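Local coordinates for Mll8374 protein (Mesorhizobium loti, PDB 3B5E) that probably hydrolyses carboxylic esters as a serine carboxylesterase of the alpha/beta-hydrolase fold, at residues 126-129 with 134-137; 140-145 with 203-208; 30-35 with 106-111. All blocks are in the same frame, centred on the assembly; numbering follows the deposited sequence.

Interaction 1: residues 126-129 with 134-137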
loop_
_atom_site.group_PDB
_atom_site.type_symbol
_atom_site.label_atom_id
_atom_site.label_comp_id
_atom_site.label_asym_id
_atom_site.label_seq_id
_atom_site.Cartn_x
_atom_site.Cartn_y
_atom_site.Cartn_z
ATOM N N SER A 126 4.735 -3.445 1.681
ATOM C CA SER A 126 5.762 -4.467 1.425
ATOM C C SER A 126 6.261 -5.044 2.753
ATOM O O SER A 126 6.480 -6.245 2.881
ATOM C CB SER A 126 6.921 -3.887 0.600
ATOM O OG SER A 126 7.628 -2.901 1.334
ATOM N N SER A 127 6.421 -4.195 3.756
ATOM C CA SER A 127 6.807 -4.666 5.099
ATOM C C SER A 127 5.773 -5.609 5.719
ATOM O O SER A 127 6.127 -6.574 6.383
ATOM C CB SER A 127 7.018 -3.463 6.027
ATOM O OG SER A 127 8.118 -2.737 5.565
ATOM N N LEU A 128 4.496 -5.279 5.502
ATOM C CA LEU A 128 3.395 -6.094 5.966
ATOM C C LEU A 128 3.490 -7.486 5.357
ATOM O O LEU A 128 3.337 -8.484 6.065
ATOM C CB LEU A 128 2.061 -5.418 5.644
ATOM C CG LEU A 128 0.759 -6.121 6.051
ATOM C CD1 LEU A 128 0.632 -6.297 7.586
ATOM C CD2 LEU A 128 -0.425 -5.370 5.438
HETATM N N MSE A 129 3.719 -7.555 4.044
HETATM C CA MSE A 129 3.886 -8.852 3.363
HETATM C C MSE A 129 5.009 -9.702 3.968
HETATM O O MSE A 129 4.857 -10.905 4.129
HETATM C CB MSE A 129 4.176 -8.669 1.860
HETATM C CG MSE A 129 3.019 -8.095 1.064
HETATM SE SE MSE A 129 3.625 -7.557 -0.754
HETATM C CE MSE A 129 4.594 -9.097 -1.101
ATOM N N GLY A 134 0.067 -14.042 5.199
ATOM C CA GLY A 134 -1.272 -14.544 5.286
ATOM C C GLY A 134 -2.342 -13.478 5.242
ATOM O O GLY A 134 -3.511 -13.800 5.386
ATOM N N ILE A 135 -1.954 -12.222 5.079
ATOM C CA ILE A 135 -2.911 -11.121 4.994
ATOM C C ILE A 135 -3.042 -10.592 3.554
ATOM O O ILE A 135 -4.153 -10.548 3.000
ATOM C CB ILE A 135 -2.514 -9.966 5.918
ATOM C CG1 ILE A 135 -2.551 -10.452 7.371
ATOM C CG2 ILE A 135 -3.450 -8.770 5.708
ATOM C CD1 ILE A 135 -1.993 -9.488 8.336
ATOM N N VAL A 136 -1.907 -10.212 2.967
ATOM C CA VAL A 136 -1.866 -9.661 1.620
ATOM C C VAL A 136 -1.831 -10.767 0.559
ATOM O O VAL A 136 -1.032 -11.701 0.657
ATOM C CB VAL A 136 -0.688 -8.683 1.476
ATOM C CG1 VAL A 136 -0.660 -8.057 0.065
ATOM C CG2 VAL A 136 -0.774 -7.591 2.548
ATOM N N ARG A 137 -2.740 -10.669 -0.420
ATOM C CA ARG A 137 -2.747 -11.512 -1.631
ATOM C C ARG A 137 -2.378 -10.744 -2.911
ATOM O O ARG A 137 -1.871 -11.329 -3.856
ATOM C CB ARG A 137 -4.129 -12.130 -1.872
ATOM C CG ARG A 137 -4.482 -13.321 -0.986
ATOM C CD ARG A 137 -4.906 -12.902 0.435
ATOM N NE ARG A 137 -5.859 -13.842 1.053
ATOM C CZ ARG A 137 -6.237 -13.814 2.337
ATOM N NH1 ARG A 137 -5.728 -12.917 3.179
ATOM N NH2 ARG A 137 -7.123 -14.703 2.794
#
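Leu-128 lays its CD2 methyl against CG2 of Val-136 at 3.7 Å, the two side chains meeting at a slant. Its other methyl, CD1, faces CD1 of Ile-135 at 4.2 Å, the side chains crossing at nearly a right angle. The fork of the leucine thus spans both hydrophobic residues of 134-137; with CG anti to the backbone N (chi1 180°) it extends from helix 120-131 toward the loop. The next residue, Met-129, a selenomethionine, brings its CG across the branch point of Val-136, 3.8 Å from CB. Val-136 is therefore held between neighbours on the helix, CG2 on Leu-128 and CG1 on Met-129. The loop carries the chain from helix 120-131 into strand 138-142 of the central sheet, and here it packs back against the helix it has just left, while Ala-96 of helix 85-106 and Phe-115 of strand 113-118 close in around Ile-135. Within the loop, Arg-137 NH1 donates to Ile-135 O at 2.9 Å, from above the carbonyl plane. No hydrogen bond joins 126-129 to 134-137, so the fit of these segments probably rests on the shapes of buried apolar groups.

Interaction 2: residues 140-145 with 203-208. With EDO (1,2-ethanediol), chain I.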
loop_
_atom_site.group_PDB
_atom_site.type_symbol
_atom_site.label_atom_id
_atom_site.label_comp_id
_atom_site.label_asym_id
_atom_site.label_seq_id
_atom_site.Cartn_x
_atom_site.Cartn_y
_atom_site.Cartn_z
ATOM N N ALA A 140 -0.198 -3.370 -4.834
ATOM C CA ALA A 140 0.198 -2.406 -5.870
ATOM C C ALA A 140 1.037 -1.349 -5.157
ATOM O O ALA A 140 0.530 -0.617 -4.282
ATOM C CB ALA A 140 -0.990 -1.779 -6.544
ATOM N N LEU A 141 2.326 -1.303 -5.521
ATOM C CA LEU A 141 3.311 -0.523 -4.816
ATOM C C LEU A 141 3.797 0.594 -5.746
ATOM O O LEU A 141 4.528 0.339 -6.714
ATOM C CB LEU A 141 4.515 -1.397 -4.400
ATOM C CG LEU A 141 4.227 -2.677 -3.590
ATOM C CD1 LEU A 141 5.515 -3.405 -3.260
ATOM C CD2 LEU A 141 3.446 -2.421 -2.311
ATOM N N LEU A 142 3.407 1.824 -5.443
ATOM C CA LEU A 142 3.720 2.965 -6.307
ATOM C C LEU A 142 4.916 3.703 -5.707
ATOM O O LEU A 142 4.852 4.160 -4.560
ATOM C CB LEU A 142 2.525 3.890 -6.432
ATOM C CG LEU A 142 1.227 3.253 -6.937
ATOM C CD1 LEU A 142 0.146 4.333 -7.112
ATOM C CD2 LEU A 142 1.459 2.445 -8.216
ATOM N N ARG A 143 6.003 3.781 -6.478
ATOM C CA ARG A 143 7.270 4.407 -6.058
ATOM C C ARG A 143 7.835 3.871 -4.723
ATOM O O ARG A 143 8.152 4.648 -3.832
ATOM C CB ARG A 143 7.166 5.920 -6.022
ATOM C CG ARG A 143 6.393 6.552 -7.158
ATOM C CD ARG A 143 7.085 6.386 -8.515
ATOM N NE ARG A 143 6.304 7.148 -9.477
ATOM C CZ ARG A 143 5.195 6.706 -10.057
ATOM N NH1 ARG A 143 4.764 5.460 -9.894
ATOM N NH2 ARG A 143 4.520 7.511 -10.847
ATOM N N PRO A 144 7.979 2.526 -4.583
ATOM C CA PRO A 144 8.465 1.920 -3.365
ATOM C C PRO A 144 9.996 1.793 -3.323
ATOM O O PRO A 144 10.662 2.040 -4.306
ATOM C CB PRO A 144 7.863 0.518 -3.434
ATOM C CG PRO A 144 7.953 0.233 -4.947
ATOM C CD PRO A 144 7.652 1.507 -5.605
HETATM N N MSE A 145 10.512 1.403 -2.169
HETATM C CA MSE A 145 11.912 1.068 -1.972
HETATM C C MSE A 145 12.005 0.059 -0.841
HETATM O O MSE A 145 11.071 -0.065 -0.072
HETATM C CB MSE A 145 12.750 2.325 -1.658
HETATM C CG MSE A 145 12.492 2.958 -0.301
HETATM SE SE MSE A 145 13.723 4.400 0.041
HETATM C CE MSE A 145 15.387 3.387 0.212
ATOM N N ASP A 203 -2.628 9.572 -13.511
ATOM C CA ASP A 203 -3.367 8.714 -14.436
ATOM C C ASP A 203 -2.606 7.554 -15.065
ATOM O O ASP A 203 -3.182 6.469 -15.216
ATOM C CB ASP A 203 -4.001 9.550 -15.551
ATOM C CG ASP A 203 -5.053 10.562 -15.024
ATOM O OD1 ASP A 203 -5.810 10.215 -14.059
ATOM O OD2 ASP A 203 -5.086 11.706 -15.600
ATOM N N PRO A 204 -1.325 7.757 -15.444
ATOM C CA PRO A 204 -0.562 6.601 -15.924
ATOM C C PRO A 204 -0.487 5.443 -14.922
ATOM O O PRO A 204 -0.508 4.282 -15.331
ATOM C CB PRO A 204 0.852 7.172 -16.180
ATOM C CG PRO A 204 0.638 8.634 -16.350
ATOM C CD PRO A 204 -0.513 8.988 -15.446
ATOM N N ASP A 205 -0.391 5.753 -13.637
ATOM C CA ASP A 205 -0.396 4.723 -12.601
ATOM C C ASP A 205 -1.709 3.997 -12.534
ATOM O O ASP A 205 -1.736 2.770 -12.495
ATOM C CB ASP A 205 -0.040 5.306 -11.237
ATOM C CG ASP A 205 1.308 5.981 -11.265
ATOM O OD1 ASP A 205 2.280 5.223 -11.125
ATOM O OD2 ASP A 205 1.401 7.211 -11.514
ATOM N N ALA A 206 -2.806 4.753 -12.568
ATOM C CA ALA A 206 -4.158 4.170 -12.535
ATOM C C ALA A 206 -4.409 3.239 -13.713
ATOM O O ALA A 206 -4.960 2.155 -13.543
ATOM C CB ALA A 206 -5.184 5.245 -12.544
ATOM N N ALA A 207 -3.997 3.665 -14.900
ATOM C CA ALA A 207 -4.146 2.844 -16.087
ATOM C C ALA A 207 -3.438 1.490 -15.937
ATOM O O ALA A 207 -3.976 0.432 -16.268
ATOM C CB ALA A 207 -3.612 3.574 -17.296
ATOM N N ILE A 208 -2.217 1.526 -15.433
ATOM C CA ILE A 208 -1.457 0.291 -15.215
ATOM C C ILE A 208 -2.085 -0.602 -14.139
ATOM O O ILE A 208 -2.219 -1.814 -14.350
ATOM C CB ILE A 208 0.011 0.568 -14.869
ATOM C CG1 ILE A 208 0.765 1.086 -16.122
ATOM C CG2 ILE A 208 0.695 -0.672 -14.333
ATOM C CD1 ILE A 208 2.163 1.668 -15.825
HETATM C C1 EDO I . 10.262 6.409 0.172
HETATM O O1 EDO I . 9.001 6.840 0.650
HETATM C C2 EDO I . 10.166 6.053 -1.305
HETATM O O2 EDO I . 9.639 4.734 -1.569
#
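Arg-143 and Asp-205 reach for each other from opposite directions, and the arginine meets the carboxylate end-on with both terminal nitrogens. NH1 makes the shortest bond of this salt bridge, 2.8 Å to Asp-205 OD1 and nearly straight at 160°. OD1 lies in the guanidinium plane, but NH1 approaches it on its syn side from somewhat outside the carboxylate plane, the two flat groups being turned 32° apart. NH2 adds a longer bond to OD2, 3.2 Å, using the syn lone pair, and a second, more bent one to OD1, which is thereby gripped twice. Beside this pair, Leu-142 brings CD2 to within 4.1 Å of Asp-205 OD1, an apolar flank to the carboxylate.

In the alpha/beta-hydrolase fold, the loops at the C-terminal ends of the sheet strands carry the active site, and Arg-143 lies just beyond strand 138-142 at that edge. Its side chain touches Asp-169 and His-199, which with Ser-119 have the geometry of a Ser-His-Asp triad and are probably catalytic. Bent at chi2 (-67°), the arginine brings NE to Gly-198 O and NH1 also to Ile-164 O, so the buried guanidinium ties the histidine loop to helix 203-214, where Asp-205 OD2 has a further donor in Gly-202 N. A leucine in place of Arg-143 would probably leave the buried Asp-205 carboxylate without its counter-charge and the loop carrying Gly-198 without this anchor. On the backbone side of the arginine, a 1,2-ethanediol, probably from the crystallisation liquor, donates O2 to Arg-143 O at 2.7 Å. The same molecule is hydrogen-bonded to Ser-119 OG and Asn-123 ND2, and its carbons rest against SE of the selenomethionine Met-145.

Interaction 3: residues 30-35 with 106-111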
loop_
_atom_site.group_PDB
_atom_site.type_symbol
_atom_site.label_atom_id
_atom_site.label_comp_id
_atom_site.label_asym_id
_atom_site.label_seq_id
_atom_site.Cartn_x
_atom_site.Cartn_y
_atom_site.Cartn_z
ATOM N N ARG A 30 -17.615 -6.889 -5.147
ATOM C CA ARG A 30 -17.072 -7.598 -3.990
ATOM C C ARG A 30 -15.603 -7.247 -3.723
ATOM O O ARG A 30 -15.037 -7.678 -2.723
ATOM C CB ARG A 30 -17.165 -9.114 -4.204
ATOM C CG ARG A 30 -16.251 -9.638 -5.345
ATOM N N GLU A 31 -14.990 -6.497 -4.626
ATOM C CA GLU A 31 -13.597 -6.149 -4.497
ATOM C C GLU A 31 -13.436 -4.993 -3.526
ATOM O O GLU A 31 -14.299 -4.110 -3.434
ATOM C CB GLU A 31 -12.999 -5.757 -5.838
ATOM C CG GLU A 31 -13.108 -6.849 -6.936
ATOM C CD GLU A 31 -12.616 -8.249 -6.506
ATOM O OE1 GLU A 31 -11.531 -8.340 -5.887
ATOM O OE2 GLU A 31 -13.312 -9.250 -6.815
ATOM N N CYS A 32 -12.304 -5.027 -2.835
ATOM C CA CYS A 32 -11.912 -4.023 -1.880
ATOM C C CYS A 32 -10.506 -3.532 -2.241
ATOM O O CYS A 32 -9.722 -4.277 -2.824
ATOM C CB CYS A 32 -11.921 -4.640 -0.491
ATOM S SG CYS A 32 -11.516 -3.506 0.816
ATOM N N LEU A 33 -10.226 -2.266 -1.944
ATOM C CA LEU A 33 -8.873 -1.717 -1.966
ATOM C C LEU A 33 -8.596 -1.054 -0.623
ATOM O O LEU A 33 -9.352 -0.162 -0.181
ATOM C CB LEU A 33 -8.684 -0.659 -3.057
ATOM C CG LEU A 33 -8.410 -1.035 -4.520
ATOM C CD1 LEU A 33 -9.479 -1.943 -5.071
ATOM C CD2 LEU A 33 -8.336 0.246 -5.362
ATOM N N PHE A 34 -7.509 -1.478 0.014
ATOM C CA PHE A 34 -6.902 -0.745 1.120
ATOM C C PHE A 34 -5.910 0.248 0.533
ATOM O O PHE A 34 -5.072 -0.135 -0.293
ATOM C CB PHE A 34 -6.149 -1.674 2.073
ATOM C CG PHE A 34 -7.030 -2.484 2.967
ATOM C CD1 PHE A 34 -7.700 -3.599 2.485
ATOM C CD2 PHE A 34 -7.159 -2.152 4.301
ATOM C CE1 PHE A 34 -8.510 -4.368 3.329
ATOM C CE2 PHE A 34 -7.957 -2.920 5.146
ATOM C CZ PHE A 34 -8.619 -4.033 4.662
ATOM N N LEU A 35 -6.060 1.515 0.901
ATOM C CA LEU A 35 -5.259 2.618 0.389
ATOM C C LEU A 35 -4.368 3.164 1.498
ATOM O O LEU A 35 -4.853 3.482 2.594
ATOM C CB LEU A 35 -6.157 3.729 -0.152
ATOM C CG LEU A 35 -7.309 3.379 -1.079
ATOM C CD1 LEU A 35 -8.035 4.702 -1.443
ATOM C CD2 LEU A 35 -6.823 2.680 -2.300
ATOM N N HIS A 106 -16.697 -4.772 8.520
ATOM C CA HIS A 106 -17.369 -4.363 7.286
ATOM C C HIS A 106 -17.594 -5.509 6.290
ATOM O O HIS A 106 -18.034 -5.290 5.160
ATOM C CB HIS A 106 -16.582 -3.230 6.656
ATOM C CG HIS A 106 -16.423 -2.038 7.554
ATOM N ND1 HIS A 106 -17.486 -1.235 7.929
ATOM C CD2 HIS A 106 -15.326 -1.509 8.144
ATOM C CE1 HIS A 106 -17.038 -0.258 8.702
ATOM N NE2 HIS A 106 -15.734 -0.406 8.851
ATOM N N GLY A 107 -17.319 -6.737 6.708
ATOM C CA GLY A 107 -17.491 -7.904 5.845
ATOM C C GLY A 107 -16.562 -7.891 4.634
ATOM O O GLY A 107 -16.964 -8.308 3.540
ATOM N N LEU A 108 -15.327 -7.414 4.806
ATOM C CA LEU A 108 -14.402 -7.334 3.690
ATOM C C LEU A 108 -13.863 -8.717 3.378
ATOM O O LEU A 108 -13.523 -9.471 4.274
ATOM C CB LEU A 108 -13.261 -6.376 3.971
ATOM C CG LEU A 108 -13.627 -4.941 4.377
ATOM C CD1 LEU A 108 -12.403 -4.105 4.690
ATOM C CD2 LEU A 108 -14.542 -4.267 3.316
ATOM N N ASN A 109 -13.821 -9.054 2.099
ATOM C CA ASN A 109 -13.270 -10.332 1.666
ATOM C C ASN A 109 -11.812 -10.148 1.331
ATOM O O ASN A 109 -11.489 -9.566 0.290
ATOM C CB ASN A 109 -14.024 -10.845 0.437
ATOM C CG ASN A 109 -13.744 -12.308 0.159
ATOM O OD1 ASN A 109 -12.767 -12.882 0.665
ATOM N ND2 ASN A 109 -14.621 -12.929 -0.628
ATOM N N LEU A 110 -10.921 -10.593 2.217
ATOM C CA LEU A 110 -9.492 -10.388 1.983
ATOM C C LEU A 110 -8.970 -11.275 0.824
ATOM O O LEU A 110 -7.912 -11.006 0.283
ATOM C CB LEU A 110 -8.667 -10.525 3.279
ATOM C CG LEU A 110 -8.894 -9.474 4.391
ATOM C CD1 LEU A 110 -7.887 -9.646 5.513
ATOM C CD2 LEU A 110 -8.824 -8.064 3.879
ATOM N N ASP A 111 -9.751 -12.271 0.403
ATOM C CA ASP A 111 -9.485 -13.001 -0.846
ATOM C C ASP A 111 -9.880 -12.210 -2.087
ATOM O O ASP A 111 -9.775 -12.717 -3.209
ATOM C CB ASP A 111 -10.217 -14.351 -0.862
ATOM C CG ASP A 111 -9.615 -15.340 0.103
ATOM O OD1 ASP A 111 -8.380 -15.259 0.326
ATOM O OD2 ASP A 111 -10.381 -16.178 0.635
HETATM O O HOH W 1 -15.035 -6.937 -0.132
#
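Leu-108 packs onto Cys-32 and Phe-34, two residues of strand 32-36 in the central, mostly parallel sheet of the alpha/beta-hydrolase fold; its own segment links helix 85-106 to strand 113-118, the neighbour of 32-36 in that sheet. From CB, which points toward the strand, the side chain runs to CG, set anti to the carbonyl carbon (chi1 -55°), and there it forks. CD1 enters the notch between the two strand residues, 3.8 Å from Phe-34 CZ. CD2 also meets the cysteine, 4.0 Å from Cys-32 SG in the conformer modelled here, one of two.

The aromatic ring is shared. Leu-110 comes at it about perpendicular to the phenylalanine side chain and sets CD2 3.7 Å from Phe-34 CE1, so that a methyl of each leucine lies obliquely beside the CE1–CZ bond. The ring also stacks with Phe-115 of strand 113-118; Ala-103 of helix 85-106 backs both leucines, and Leu-108 further touches Thr-58 and Val-60 of strand 58-62.

Just before the strand, a water links the segments: it donates to Arg-30 O at 2.7 Å and accepts a weak bond from Asn-109 N. The Asn-109 side chain folds onto its own backbone in an Asx turn: OD1 accepts from Asp-111 N at 3.1 Å, the donor nitrogen lying above the plane of the side-chain carbonyl.

Interactions 1 and 2 are buried, whereas interaction 3 is partly open toward solvent. Their chemistry follows their place: interactions 1 and 3 are mainly apolar packing of loops that precede strands of the central sheet, interaction 3 adding a water bridge at its edge, while interaction 2, beyond the strand end near the probable triad, is carried by a charged pair. Interactions 1 and 2 lie in series on helix 120-131 and strand 138-142, joined where Ser-126 CB packs on Leu-141 CD1. Interactions 1 and 3 are linked by a salt bridge from Arg-137 to Asp-111. Interactions 2 and 3, with centres about 19 Å apart, do not touch but reach the same sheet.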